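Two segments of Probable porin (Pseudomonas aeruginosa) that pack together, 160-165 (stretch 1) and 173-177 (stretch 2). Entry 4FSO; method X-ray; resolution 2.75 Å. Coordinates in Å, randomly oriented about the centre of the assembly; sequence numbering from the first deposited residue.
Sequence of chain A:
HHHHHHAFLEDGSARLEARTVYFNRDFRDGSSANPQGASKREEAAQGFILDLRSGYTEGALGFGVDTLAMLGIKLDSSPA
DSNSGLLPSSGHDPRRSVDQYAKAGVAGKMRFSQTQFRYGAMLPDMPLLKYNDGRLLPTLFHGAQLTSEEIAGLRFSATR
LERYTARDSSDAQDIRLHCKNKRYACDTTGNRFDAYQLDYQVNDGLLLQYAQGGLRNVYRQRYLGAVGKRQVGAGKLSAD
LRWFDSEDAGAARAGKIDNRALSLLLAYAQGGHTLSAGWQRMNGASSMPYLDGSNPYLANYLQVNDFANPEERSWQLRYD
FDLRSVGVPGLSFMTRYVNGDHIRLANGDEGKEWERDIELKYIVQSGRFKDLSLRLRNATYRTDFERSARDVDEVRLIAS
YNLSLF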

# COMPACT_ATOMS: atom_id res chain seq x y z
N ARG A 160 13.58 -8.92 -7.36
CA ARG A 160 13.25 -9.18 -8.75
C ARG A 160 11.97 -10.02 -8.83
O ARG A 160 11.87 -11.11 -8.23
CB ARG A 160 14.43 -9.90 -9.44
CG ARG A 160 14.09 -10.51 -10.80
CD ARG A 160 15.34 -10.99 -11.52
NE ARG A 160 16.36 -9.95 -11.62
CZ ARG A 160 16.84 -9.46 -12.76
NH1 ARG A 160 16.39 -9.93 -13.92
NH2 ARG A 160 17.78 -8.52 -12.75
N LEU A 161 10.97 -9.50 -9.54
CA LEU A 161 9.68 -10.20 -9.59
C LEU A 161 9.28 -10.59 -11.01
O LEU A 161 9.15 -9.75 -11.90
CB LEU A 161 8.58 -9.37 -8.92
CG LEU A 161 8.87 -9.00 -7.46
CD1 LEU A 161 7.88 -7.99 -6.92
CD2 LEU A 161 8.90 -10.24 -6.59
N GLU A 162 9.06 -11.88 -11.19
CA GLU A 162 8.77 -12.43 -12.49
C GLU A 162 7.27 -12.49 -12.76
O GLU A 162 6.81 -12.12 -13.84
CB GLU A 162 9.36 -13.84 -12.59
CG GLU A 162 10.85 -13.91 -12.29
CD GLU A 162 11.71 -13.17 -13.33
OE1 GLU A 162 11.21 -12.87 -14.45
OE2 GLU A 162 12.89 -12.88 -13.03
N ARG A 163 6.50 -12.95 -11.77
CA ARG A 163 5.08 -13.22 -11.96
C ARG A 163 4.23 -12.65 -10.83
O ARG A 163 4.75 -12.14 -9.83
CB ARG A 163 4.82 -14.74 -12.03
CG ARG A 163 5.47 -15.45 -13.20
CD ARG A 163 4.89 -14.99 -14.53
NE ARG A 163 5.48 -15.70 -15.66
N TYR A 164 2.92 -12.75 -10.99
CA TYR A 164 2.01 -12.30 -9.96
C TYR A 164 0.63 -12.88 -10.15
O TYR A 164 0.27 -13.29 -11.24
CB TYR A 164 1.98 -10.76 -9.89
CG TYR A 164 0.82 -10.09 -10.60
CD1 TYR A 164 0.66 -10.19 -11.98
CD2 TYR A 164 -0.09 -9.31 -9.89
CE1 TYR A 164 -0.39 -9.57 -12.62
CE2 TYR A 164 -1.13 -8.69 -10.52
CZ TYR A 164 -1.28 -8.81 -11.89
OH TYR A 164 -2.33 -8.16 -12.53
N THR A 165 -0.14 -12.93 -9.07
CA THR A 165 -1.47 -13.52 -9.09
C THR A 165 -2.47 -12.58 -8.39
O THR A 165 -2.33 -12.32 -7.19
CB THR A 165 -1.47 -14.88 -8.35
OG1 THR A 165 -0.49 -15.76 -8.93
CG2 THR A 165 -2.86 -15.53 -8.39
N GLN A 173 -0.11 -14.86 -13.48
CA GLN A 173 0.29 -14.29 -14.76
C GLN A 173 1.46 -13.31 -14.69
O GLN A 173 2.20 -13.25 -13.71
CB GLN A 173 -0.91 -13.58 -15.39
CG GLN A 173 -1.61 -12.65 -14.42
CD GLN A 173 -2.75 -11.89 -15.07
OE1 GLN A 173 -3.40 -12.39 -16.00
NE2 GLN A 173 -3.00 -10.67 -14.59
N ASP A 174 1.61 -12.53 -15.76
CA ASP A 174 2.70 -11.57 -15.88
C ASP A 174 2.39 -10.16 -15.37
O ASP A 174 1.28 -9.66 -15.53
CB ASP A 174 3.18 -11.49 -17.31
CG ASP A 174 4.66 -11.39 -17.39
OD1 ASP A 174 5.23 -10.69 -16.50
OD2 ASP A 174 5.25 -12.01 -18.30
N ILE A 175 3.41 -9.52 -14.80
CA ILE A 175 3.24 -8.27 -14.06
C ILE A 175 2.79 -7.09 -14.92
O ILE A 175 3.23 -6.92 -16.05
CB ILE A 175 4.52 -7.94 -13.31
CG1 ILE A 175 4.99 -9.18 -12.54
CG2 ILE A 175 4.32 -6.73 -12.41
CD1 ILE A 175 5.84 -8.87 -11.30
N ARG A 176 1.89 -6.30 -14.37
CA ARG A 176 1.11 -5.36 -15.15
C ARG A 176 1.21 -3.97 -14.59
O ARG A 176 1.33 -3.75 -13.39
CB ARG A 176 -0.37 -5.73 -15.11
CG ARG A 176 -0.80 -6.62 -16.22
CD ARG A 176 -2.06 -7.35 -15.86
NE ARG A 176 -2.55 -8.10 -17.01
CZ ARG A 176 -1.97 -9.20 -17.50
NH1 ARG A 176 -0.87 -9.71 -16.94
NH2 ARG A 176 -2.51 -9.81 -18.56
N LEU A 177 1.10 -3.04 -15.52
CA LEU A 177 1.00 -1.65 -15.21
C LEU A 177 -0.42 -1.40 -14.76
O LEU A 177 -1.38 -1.86 -15.39
CB LEU A 177 1.29 -0.85 -16.47
CG LEU A 177 1.24 0.65 -16.28
CD1 LEU A 177 2.40 1.12 -15.43
CD2 LEU A 177 1.27 1.28 -17.63

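What is unusual here is how little regular pairing holds the two segments together: one residue pair, Tyr 164 with Gln 173, carries every hydrogen bond between them. The backbone bonds run both ways, Tyr 164 N to Gln 173 O at 2.9 Å and Gln 173 N to Tyr 164 O at 2.8 Å, the closed ring of an antiparallel hydrogen-bonded pair. A third, weak bond joins the side chains, from Gln 173 NE2 to Tyr 164 OH at 3.3 Å. Both side chains leave the same face of the sheet, as paired residues in a sheet do, so the amide can reach the phenol.

Beyond this pair the segments do not run on as a ladder. The end-to-end directions of their touching parts lie 110° apart, and side chains take over where backbone bonds stop. Tyr 164 has the largest area covered by the opposing segment, and its ring lies along residues 173 to 176. Near the plane of the ring, at its edge, are the carbonyl of Asp 174, with O 3.4 Å from Tyr 164 CE1, and the aliphatic part of Arg 176, whose CD is 3.4 Å from Tyr 164 OH. The same carbonyl accepts a weak bond from its own segment, Arg 176 NH1 to Asp 174 O at 2.6 Å, with the arginine lying beside the tyrosine.

Ile 175 supplies the apolar part. Its CA-to-CB bond points sideways, yet the end of the side chain comes nearer to the strand: CD1 lies 3.7 Å from Leu 161 CB and 3.5 Å from Leu 161 O. Its CG1 is also 4.3 Å from Tyr 164 CB. A single branched residue thus spans from Leu 161 to Tyr 164, touching backbone as well as side chains.

The charged residues contribute proximity more than pairing. Arg 163 NE and Asp 174 OD2 are 4.5 Å apart, beyond a salt bridge, and the arginine is modelled only as far as NE. Its CD nevertheless packs 3.3 Å from Gln 173 O. Asp 174 OD1 sits 3.4 Å from Glu 162 O, two acceptors that cannot bond as they stand; that carboxylate oxygen instead takes a weak bond from Ile 175 N at 2.8 Å, within its own segment.

The rule to read from this contact is economical: one doubly bonded backbone pair marks the register, while an aromatic ring and an isoleucine extend the packing where the two segments part in direction.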